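Local atomic coordinates of response regulator ChrA (Corynebacterium diphtheriae, PDB entry 4YN8), a protein that probably binds DNA as the response regulator of a haem-sensing two-component system, with a receiver domain and a LuxR-type helix-turn-helix domain. Residues 144-147 against 148-152; 173-176 against 177-180; 193-196 against 197-201. The protein carries 1 engineered substitution. All coordinates share one frame; numbering follows the deposited sequence.

All three contacts are local, in the C-terminal LuxR-type domain: interaction 1 at the N-cap and first turns of helix 145-155, interaction 2 inside helix 171-185, interaction 3 over the C-terminal end of helix 190-199. Interaction 1, the hub, is centred about 11 Å from the centre of interaction 2, met through Ile-150 CD1 on His-177 CB (3.5 Å) and a probable hydrogen bond between Glu-147 OE2 and His-180 ND1, and about 12 Å from that of interaction 3, where Leu-151 O approaches Ile-194 CD1 (3.4 Å). Interactions 2 and 3 stay about 6 Å apart at their nearest atoms. A magnesium ion lies about 8 Å from the Ile-148 and Arg-198 side chains; another, at Asp-12, His-14 and Asp-54, marks the receiver domain.

Interaction 1 (144-147 against 148-152); sequences SARE and IEILQ
A chi1 of 175° at Arg-146 and of -174° at Glu-149 sets both side chains anti to their backbone N atoms, and, three positions apart along helix 145-155, they run side by side in the same direction. Glu-149 stays extended, whereas Arg-146 bends at chi2 and chi3, which brings NH1 to Glu-149 OE1 at 3.0 Å. Guanidinium and carboxylate planes are only 15° apart, yet the N-H points poorly at the oxygen: this is a salt bridge whose hydrogen bond is weak. The same OE1 also lies 3.6 Å from CD of Arg-146.

The helix itself opens with a capping box between Ser-144 and Glu-147. Ser-144, the N-cap, offers OG to Glu-147 N at 3.1 Å, and Glu-147 OE1 returns the bond to Ser-144 N at 2.9 Å, met on the anti side of the carboxylate and somewhat out of its plane. Ser-144 O then accepts the Ile-148 N-H (N to O 2.9 Å), closing the first turn, while Ile-148 CG1 lies 3.4 Å from that oxygen. Further along, Ile-150 CD1 lies against Arg-146 CG at 4.2 Å.

OE2 of the buried Glu-147 carboxylate is hydrogen-bonded to His-180 ND1 of helix 171-185. Standing at the positive end of a helix and beside a histidine, the carboxylate is probably stabilised as the anion.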
ATOM      1  N   SER A 144     -25.400  11.303   2.588  1.00 13.17           N
ATOM      2  CA  SER A 144     -26.251  12.039   1.688  1.00 13.17           C
ATOM      3  C   SER A 144     -27.653  12.258   2.315  1.00 13.29           C
ATOM      4  O   SER A 144     -28.039  11.606   3.280  1.00 12.19           O
ATOM      5  CB  SER A 144     -26.466  11.172   0.444  1.00 13.18           C
ATOM      6  OG  SER A 144     -27.224  10.003   0.763  1.00 13.10           O
ATOM      7  N   ALA A 145     -28.454  13.067   1.646  1.00 13.70           N
ATOM      8  CA  ALA A 145     -29.788  13.355   2.115  1.00 13.47           C
ATOM      9  C   ALA A 145     -30.584  12.051   2.190  1.00 12.03           C
ATOM     10  O   ALA A 145     -31.351  11.855   3.124  1.00 12.03           O
ATOM     11  CB  ALA A 145     -30.479  14.345   1.192  1.00 14.25           C
ATOM     12  N   ARG A 146     -30.402  11.173   1.206  1.00 11.83           N
ATOM     13  CA  ARG A 146     -31.112   9.895   1.164  1.00 11.67           C
ATOM     14  C   ARG A 146     -30.722   9.019   2.329  1.00 10.66           C
ATOM     15  O   ARG A 146     -31.554   8.381   2.964  1.00  9.77           O
ATOM     16  CB  ARG A 146     -30.831   9.143  -0.126  1.00 12.58           C
ATOM     17  CG  ARG A 146     -31.439   7.753  -0.185  1.00 13.32           C
ATOM     18  CD  ARG A 146     -32.976   7.853  -0.185  1.00 15.21           C
ATOM     19  NE  ARG A 146     -33.426   8.129  -1.563  1.00 15.43           N
ATOM     20  CZ  ARG A 146     -34.698   8.269  -1.947  1.00 16.21           C
ATOM     21  NH1 ARG A 146     -35.684   8.329  -1.051  1.00 17.40           N
ATOM     22  NH2 ARG A 146     -34.987   8.397  -3.254  1.00 15.41           N
ATOM     23  N   GLU A 147     -29.430   8.997   2.641  1.00  9.61           N
ATOM     24  CA  GLU A 147     -28.965   8.199   3.739  1.00 10.03           C
ATOM     25  C   GLU A 147     -29.498   8.725   5.097  1.00  9.30           C
ATOM     26  O   GLU A 147     -29.883   7.918   5.963  1.00 10.50           O
ATOM     27  CB  GLU A 147     -27.432   8.134   3.730  1.00 11.13           C
ATOM     28  CG  GLU A 147     -26.845   7.187   2.646  1.00 13.55           C
ATOM     29  CD  GLU A 147     -25.335   7.380   2.387  1.00 16.01           C
ATOM     30  OE1 GLU A 147     -24.752   8.483   2.640  1.00 17.08           O
ATOM     31  OE2 GLU A 147     -24.727   6.428   1.831  1.00 21.59           O
ATOM     32  N   ILE A 148     -29.549  10.041   5.260  1.00  9.73           N
ATOM     33  CA  ILE A 148     -30.109  10.654   6.474  1.00 10.45           C
ATOM     34  C   ILE A 148     -31.586  10.314   6.610  1.00 11.32           C
ATOM     35  O   ILE A 148     -32.062   9.935   7.683  1.00 11.24           O
ATOM     36  CB  ILE A 148     -29.939  12.186   6.455  1.00 10.75           C
ATOM     37  CG1 ILE A 148     -28.454  12.597   6.499  1.00 11.87           C
ATOM     38  CG2 ILE A 148     -30.778  12.834   7.558  1.00 11.49           C
ATOM     39  CD1 ILE A 148     -27.690  12.010   7.668  1.00 14.11           C
ATOM     40  N   GLU A 149     -32.303  10.364   5.483  1.00 11.52           N
ATOM     41  CA  GLU A 149     -33.709  10.006   5.456  1.00 12.35           C
ATOM     42  C   GLU A 149     -33.916   8.600   5.846  1.00 11.40           C
ATOM     43  O   GLU A 149     -34.824   8.283   6.637  1.00 11.89           O
ATOM     44  CB  GLU A 149     -34.260  10.190   4.024  1.00 14.16           C
ATOM     45  CG  GLU A 149     -35.746   9.994   3.890  1.00 17.26           C
ATOM     46  CD  GLU A 149     -36.214  10.211   2.437  1.00 21.89           C
ATOM     47  OE1 GLU A 149     -35.435   9.914   1.484  1.00 22.07           O
ATOM     48  OE2 GLU A 149     -37.363  10.640   2.251  1.00 24.61           O
ATOM     49  N   ILE A 150     -33.081   7.689   5.345  1.00 11.13           N
ATOM     50  CA  ILE A 150     -33.213   6.314   5.762  1.00 10.76           C
ATOM     51  C   ILE A 150     -32.978   6.156   7.261  1.00 11.47           C
ATOM     52  O   ILE A 150     -33.717   5.404   7.924  1.00 11.08           O
ATOM     53  CB  ILE A 150     -32.257   5.411   4.944  1.00 11.42           C
ATOM     54  CG1 ILE A 150     -32.842   5.224   3.523  1.00 12.59           C
ATOM     55  CG2 ILE A 150     -32.065   4.064   5.570  1.00 11.27           C
ATOM     56  CD1 ILE A 150     -31.867   4.599   2.576  1.00 13.41           C
ATOM     57  N   LEU A 151     -31.919   6.779   7.764  1.00 11.18           N
ATOM     58  CA  LEU A 151     -31.658   6.689   9.245  1.00 12.14           C
ATOM     59  C   LEU A 151     -32.820   7.216  10.081  1.00 11.74           C
ATOM     60  O   LEU A 151     -33.206   6.578  11.103  1.00 12.86           O
ATOM     61  CB  LEU A 151     -30.365   7.396   9.591  1.00 12.38           C
ATOM     62  CG  LEU A 151     -29.122   6.639   9.179  1.00 13.72           C
ATOM     63  CD1 LEU A 151     -27.972   7.649   9.129  1.00 14.48           C
ATOM     64  CD2 LEU A 151     -28.814   5.494  10.137  1.00 14.72           C
ATOM     65  N   GLN A 152     -33.392   8.336   9.673  1.00 12.42           N
ATOM     66  CA  GLN A 152     -34.526   8.959  10.411  1.00 13.01           C
ATOM     67  C   GLN A 152     -35.705   7.995  10.431  1.00 14.78           C
ATOM     68  O   GLN A 152     -36.433   7.878  11.439  1.00 15.41           O
ATOM     69  CB  GLN A 152     -34.911  10.270   9.786  1.00 13.53           C
ATOM     70  CG  GLN A 152     -33.866  11.333  10.055  1.00 13.44           C
ATOM     71  CD  GLN A 152     -34.076  12.603   9.335  1.00 14.62           C
ATOM     72  OE1 GLN A 152     -34.618  12.640   8.214  1.00 15.23           O
ATOM     73  NE2 GLN A 152     -33.760  13.686   9.995  1.00 15.08           N
TER

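Interaction 2 (173-176 against 177-180); sequences TVKT and HLVH
Thr-173 and His-177, one helical turn apart, lie side by side and point the same way: the methyl CG2 of the threonine stands 3.7 Å from NE2 of the imidazole. With CG of His-177 beside its own backbone N (chi1 -74°), the ring leans back along the helix, and CD2 comes to 3.2 Å from Thr-173 O. That carbonyl oxygen also accepts the backbone N of His-177, so main chain and ring crowd round one atom. On the buried side Val-174 CG1 meets Leu-178 CD1 at 4.1 Å, two branched chains running together. The aliphatic part of Lys-175 crosses Leu-178 obliquely, CE to CD1 4.1 Å. Val-179 rests CG2 on Lys-175 O at 3.5 Å. Backbone bonds hold the turn, the longest of them from His-180 N to Thr-176 O at 3.2 Å.

Helix 171-185 is the second helix of the helix-turn-helix, following helix 160-167. In LuxR-type domains the equivalent helix is the recognition helix that enters the DNA major groove, and this one probably does the same. Its exposed residues here include Lys-175, Thr-176 and Val-179. A sulfate, probably from the crystallisation liquor, lies near Lys-175 NZ, a long and weak contact.

Farther out, the hydroxyls look back along the chain: Thr-173 OG1 is hydrogen-bonded to Ser-170 OG, Thr-176 OG1 to Ala-172 O. Val-174 packs on Leu-163 and Ile-169. Leu-178 reaches Leu-154 of helix 145-155 and Asn-160 of helix 160-167, and the imidazole of His-177 abuts Arg-146.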
ATOM      1  N   THR A 173     -32.495  -1.653  -3.077  1.00 17.16           N
ATOM      2  CA  THR A 173     -31.910  -0.313  -3.058  1.00 17.60           C
ATOM      3  C   THR A 173     -31.737   0.123  -1.588  1.00 16.51           C
ATOM      4  O   THR A 173     -30.637   0.662  -1.220  1.00 15.30           O
ATOM      5  CB  THR A 173     -32.799   0.678  -3.782  1.00 18.44           C
ATOM      6  OG1 THR A 173     -32.921   0.298  -5.161  1.00 20.11           O
ATOM      7  CG2 THR A 173     -32.226   2.063  -3.737  1.00 18.69           C
ATOM      8  N   VAL A 174     -32.774  -0.131  -0.778  1.00 15.28           N
ATOM      9  CA  VAL A 174     -32.699   0.139   0.714  1.00 15.57           C
ATOM     10  C   VAL A 174     -31.505  -0.593   1.298  1.00 16.74           C
ATOM     11  O   VAL A 174     -30.672  -0.016   2.038  1.00 15.75           O
ATOM     12  CB  VAL A 174     -33.962  -0.286   1.490  1.00 14.76           C
ATOM     13  CG1 VAL A 174     -33.740  -0.242   2.997  1.00 16.62           C
ATOM     14  CG2 VAL A 174     -35.143   0.619   1.135  1.00 14.29           C
ATOM     15  N   LYS A 175     -31.419  -1.888   1.012  1.00 17.45           N
ATOM     16  CA  LYS A 175     -30.305  -2.695   1.554  1.00 20.58           C
ATOM     17  C   LYS A 175     -28.894  -2.197   1.128  1.00 18.31           C
ATOM     18  O   LYS A 175     -27.971  -2.164   1.930  1.00 18.33           O
ATOM     19  CB  LYS A 175     -30.529  -4.191   1.224  1.00 25.61           C
ATOM     20  CG  LYS A 175     -31.076  -5.002   2.404  1.00 35.78           C
ATOM     21  CD  LYS A 175     -29.902  -5.444   3.345  1.00 44.23           C
ATOM     22  CE  LYS A 175     -30.118  -5.216   4.866  1.00 48.85           C
ATOM     23  NZ  LYS A 175     -28.890  -5.393   5.707  1.00 48.74           N
ATOM     24  N   THR A 176     -28.733  -1.799  -0.118  1.00 18.10           N
ATOM     25  CA  THR A 176     -27.487  -1.215  -0.592  1.00 19.42           C
ATOM     26  C   THR A 176     -27.107   0.055   0.166  1.00 18.76           C
ATOM     27  O   THR A 176     -25.940   0.247   0.528  1.00 18.16           O
ATOM     28  CB  THR A 176     -27.576  -0.956  -2.088  1.00 22.61           C
ATOM     29  OG1 THR A 176     -27.782  -2.241  -2.712  1.00 23.20           O
ATOM     30  CG2 THR A 176     -26.325  -0.335  -2.593  1.00 25.18           C
ATOM     31  N   HIS A 177     -28.090   0.925   0.386  1.00 16.26           N
ATOM     32  CA  HIS A 177     -27.868   2.130   1.160  1.00 16.53           C
ATOM     33  C   HIS A 177     -27.455   1.765   2.571  1.00 15.64           C
ATOM     34  O   HIS A 177     -26.580   2.429   3.111  1.00 16.95           O
ATOM     35  CB  HIS A 177     -29.109   3.003   1.230  1.00 15.94           C
ATOM     36  CG  HIS A 177     -29.428   3.742  -0.034  1.00 17.36           C
ATOM     37  ND1 HIS A 177     -28.534   4.579  -0.674  1.00 19.46           N
ATOM     38  CD2 HIS A 177     -30.572   3.796  -0.757  1.00 18.54           C
ATOM     39  CE1 HIS A 177     -29.110   5.116  -1.738  1.00 19.85           C
ATOM     40  NE2 HIS A 177     -30.342   4.641  -1.821  1.00 19.69           N
ATOM     41  N   LEU A 178     -28.136   0.815   3.184  1.00 14.49           N
ATOM     42  CA  LEU A 178     -27.783   0.401   4.560  1.00 15.12           C
ATOM     43  C   LEU A 178     -26.358  -0.094   4.620  1.00 17.59           C
ATOM     44  O   LEU A 178     -25.617   0.225   5.581  1.00 16.83           O
ATOM     45  CB  LEU A 178     -28.735  -0.628   5.150  1.00 15.74           C
ATOM     46  CG  LEU A 178     -30.150  -0.136   5.413  1.00 16.24           C
ATOM     47  CD1 LEU A 178     -31.021  -1.308   5.811  1.00 17.67           C
ATOM     48  CD2 LEU A 178     -30.143   0.995   6.437  1.00 16.13           C
ATOM     49  N   VAL A 179     -25.930  -0.868   3.622  1.00 18.13           N
ATOM     50  CA  VAL A 179     -24.502  -1.294   3.615  1.00 20.06           C
ATOM     51  C   VAL A 179     -23.553  -0.103   3.679  1.00 17.18           C
ATOM     52  O   VAL A 179     -22.595  -0.095   4.506  1.00 19.57           O
ATOM     53  CB  VAL A 179     -24.152  -2.238   2.406  1.00 21.52           C
ATOM     54  CG1 VAL A 179     -22.648  -2.428   2.295  1.00 22.97           C
ATOM     55  CG2 VAL A 179     -24.869  -3.559   2.574  1.00 22.84           C
ATOM     56  N   HIS A 180     -23.837   0.929   2.897  1.00 16.74           N
ATOM     57  CA  HIS A 180     -22.954   2.056   2.834  0.50 18.12           C
ATOM     58  C   HIS A 180     -23.032   2.838   4.134  1.00 17.44           C
ATOM     59  O   HIS A 180     -22.011   3.284   4.644  1.00 17.18           O
ATOM     60  CB  HIS A 180     -23.282   2.969   1.686  0.50 18.00           C
ATOM     61  CG  HIS A 180     -22.220   3.986   1.425  0.50 20.55           C
ATOM     62  ND1 HIS A 180     -22.462   5.343   1.463  0.50 20.72           N
ATOM     63  CD2 HIS A 180     -20.899   3.847   1.143  0.50 21.14           C
ATOM     64  CE1 HIS A 180     -21.347   5.995   1.189  0.50 21.41           C
ATOM     65  NE2 HIS A 180     -20.380   5.111   1.003  0.50 21.84           N
TER

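Interaction 3 (193-196 against 197-201); sequences AITA and ARQQR
Ile-194 lays its CG2 methyl over one face of the Arg-198 guanidinium, offset toward the rim, with NE 3.7 Å away. The arginine gets there because CG lies beside its own backbone N (chi1 -69°) and the chain then runs extended from CG to NE; on the way CG passes 3.3 Å from Ile-194 O. NE forms a salt bridge with Glu-155 OE2 of helix 145-155, and the methyl and the carboxylate together would limit how the group can turn.

Next to this pair Thr-195 and Gln-199 lie side by side, CG2 of the threonine 3.6 Å from the amide NE2. CB of Gln-200 lies 3.2 Å from Ala-196 O, which also accepts the Gln-200 backbone N.

The helix closes in a Schellman motif. Arg-201 takes a positive phi of 58°, and its N returns to Arg-198 O at 3.1 Å. As a side-chain addition to the motif, Arg-201 NH1 binds the same Arg-198 O, also at 3.1 Å, from the opposite face of the carbonyl plane.

Helix 190-199 is the last of the LuxR-type domain. Its alanines meet the neighbouring parts of the domain: Ala-193 lies on Tyr-182 and Leu-185 of helix 171-185, Ala-196 on Val-187 of the preceding loop, and Ala-197 on the C-terminal Ile-203, while Ile-194 reaches Leu-154 of helix 145-155.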
ATOM      1  N   ALA A 193     -26.586   1.295  14.274  1.00 14.28           N
ATOM      2  CA  ALA A 193     -26.614   2.437  13.385  1.00 13.17           C
ATOM      3  C   ALA A 193     -27.388   3.610  13.973  1.00 12.22           C
ATOM      4  O   ALA A 193     -26.993   4.771  13.832  1.00 10.98           O
ATOM      5  CB  ALA A 193     -27.215   2.082  12.039  1.00 12.60           C
ATOM      6  N   ILE A 194     -28.507   3.312  14.579  1.00 12.25           N
ATOM      7  CA  ILE A 194     -29.296   4.365  15.189  1.00 13.99           C
ATOM      8  C   ILE A 194     -28.529   5.001  16.349  1.00 12.65           C
ATOM      9  O   ILE A 194     -28.483   6.234  16.447  1.00 12.06           O
ATOM     10  CB  ILE A 194     -30.672   3.876  15.683  1.00 15.82           C
ATOM     11  CG1 ILE A 194     -31.567   3.474  14.492  1.00 18.72           C
ATOM     12  CG2 ILE A 194     -31.384   4.951  16.516  1.00 17.10           C
ATOM     13  CD1 ILE A 194     -31.838   4.641  13.560  1.00 23.20           C
ATOM     14  N   THR A 195     -27.962   4.174  17.215  1.00 13.97           N
ATOM     15  CA  THR A 195     -27.105   4.707  18.304  1.00 13.85           C
ATOM     16  C   THR A 195     -25.961   5.574  17.777  1.00 13.45           C
ATOM     17  O   THR A 195     -25.746   6.689  18.279  1.00 13.18           O
ATOM     18  CB  THR A 195     -26.530   3.561  19.144  1.00 16.25           C
ATOM     19  OG1 THR A 195     -27.630   2.842  19.676  1.00 19.17           O
ATOM     20  CG2 THR A 195     -25.684   4.067  20.268  1.00 16.91           C
ATOM     21  N   ALA A 196     -25.257   5.122  16.757  1.00 12.43           N
ATOM     22  CA  ALA A 196     -24.173   5.912  16.210  1.00 12.36           C
ATOM     23  C   ALA A 196     -24.676   7.215  15.589  1.00 10.94           C
ATOM     24  O   ALA A 196     -24.045   8.249  15.721  1.00 11.35           O
ATOM     25  CB  ALA A 196     -23.370   5.126  15.187  1.00 12.36           C
ATOM     26  N   ALA A 197     -25.819   7.153  14.891  1.00  9.87           N
ATOM     27  CA  ALA A 197     -26.360   8.323  14.223  1.00  9.50           C
ATOM     28  C   ALA A 197     -26.791   9.359  15.267  1.00  9.40           C
ATOM     29  O   ALA A 197     -26.654  10.545  15.056  1.00 10.04           O
ATOM     30  CB  ALA A 197     -27.539   7.946  13.381  1.00  8.93           C
ATOM     31  N   ARG A 198     -27.286   8.875  16.393  1.00  8.77           N
ATOM     32  CA  ARG A 198     -27.624   9.787  17.512  1.00  9.98           C
ATOM     33  C   ARG A 198     -26.381  10.414  18.177  1.00 10.01           C
ATOM     34  O   ARG A 198     -26.380  11.639  18.413  1.00  9.64           O
ATOM     35  CB  ARG A 198     -28.449   9.061  18.577  1.00 10.14           C
ATOM     36  CG  ARG A 198     -29.824   8.703  18.115  1.00 11.66           C
ATOM     37  CD  ARG A 198     -30.536   7.863  19.136  1.00 12.52           C
ATOM     38  NE  ARG A 198     -31.969   7.778  18.872  1.00 13.70           N
ATOM     39  CZ  ARG A 198     -32.777   6.963  19.526  1.00 14.28           C
ATOM     40  NH1 ARG A 198     -32.278   6.164  20.473  1.00 15.04           N
ATOM     41  NH2 ARG A 198     -34.075   7.016  19.254  1.00 14.92           N
ATOM     42  N   GLN A 199     -25.340   9.613  18.421  1.00 10.02           N
ATOM     43  CA  GLN A 199     -24.108  10.121  19.022  1.00 11.09           C
ATOM     44  C   GLN A 199     -23.453  11.139  18.115  1.00 11.07           C
ATOM     45  O   GLN A 199     -22.914  12.173  18.561  1.00 11.47           O
ATOM     46  CB  GLN A 199     -23.144   8.970  19.265  1.00 12.18           C
ATOM     47  CG  GLN A 199     -23.649   8.069  20.365  1.00 14.15           C
ATOM     48  CD  GLN A 199     -22.852   6.807  20.489  1.00 18.99           C
ATOM     49  OE1 GLN A 199     -22.116   6.433  19.558  1.00 21.02           O
ATOM     50  NE2 GLN A 199     -22.999   6.112  21.619  1.00 20.33           N
ATOM     51  N   GLN A 200     -23.555  10.877  16.821  1.00 10.33           N
ATOM     52  CA  GLN A 200     -22.944  11.731  15.819  1.00 10.55           C
ATOM     53  C   GLN A 200     -23.787  12.924  15.400  1.00  9.78           C
ATOM     54  O   GLN A 200     -23.382  13.785  14.583  1.00  9.25           O
ATOM     55  CB  GLN A 200     -22.547  10.887  14.595  1.00 11.11           C
ATOM     56  CG  GLN A 200     -21.423   9.950  14.920  1.00 11.58           C
ATOM     57  CD  GLN A 200     -20.894   9.175  13.756  1.00 13.51           C
ATOM     58  OE1 GLN A 200     -20.891   9.675  12.640  1.00 14.14           O
ATOM     59  NE2 GLN A 200     -20.466   7.913  14.008  1.00 16.04           N
ATOM     60  N   ARG A 201     -24.966  13.007  15.979  1.00  9.28           N
ATOM     61  CA  ARG A 201     -25.890  14.108  15.724  1.00  9.89           C
ATOM     62  C   ARG A 201     -26.285  14.292  14.248  1.00  9.74           C
ATOM     63  O   ARG A 201     -26.373  15.422  13.748  1.00 10.50           O
ATOM     64  CB  ARG A 201     -25.386  15.420  16.362  1.00 10.12           C
ATOM     65  CG  ARG A 201     -25.095  15.266  17.833  1.00 10.18           C
ATOM     66  CD  ARG A 201     -26.367  15.065  18.610  1.00 10.85           C
ATOM     67  NE  ARG A 201     -26.162  15.425  20.027  1.00 11.33           N
ATOM     68  CZ  ARG A 201     -25.619  14.631  20.937  1.00 11.81           C
ATOM     69  NH1 ARG A 201     -25.210  13.405  20.630  1.00 12.36           N
ATOM     70  NH2 ARG A 201     -25.448  15.092  22.175  1.00 11.83           N
TER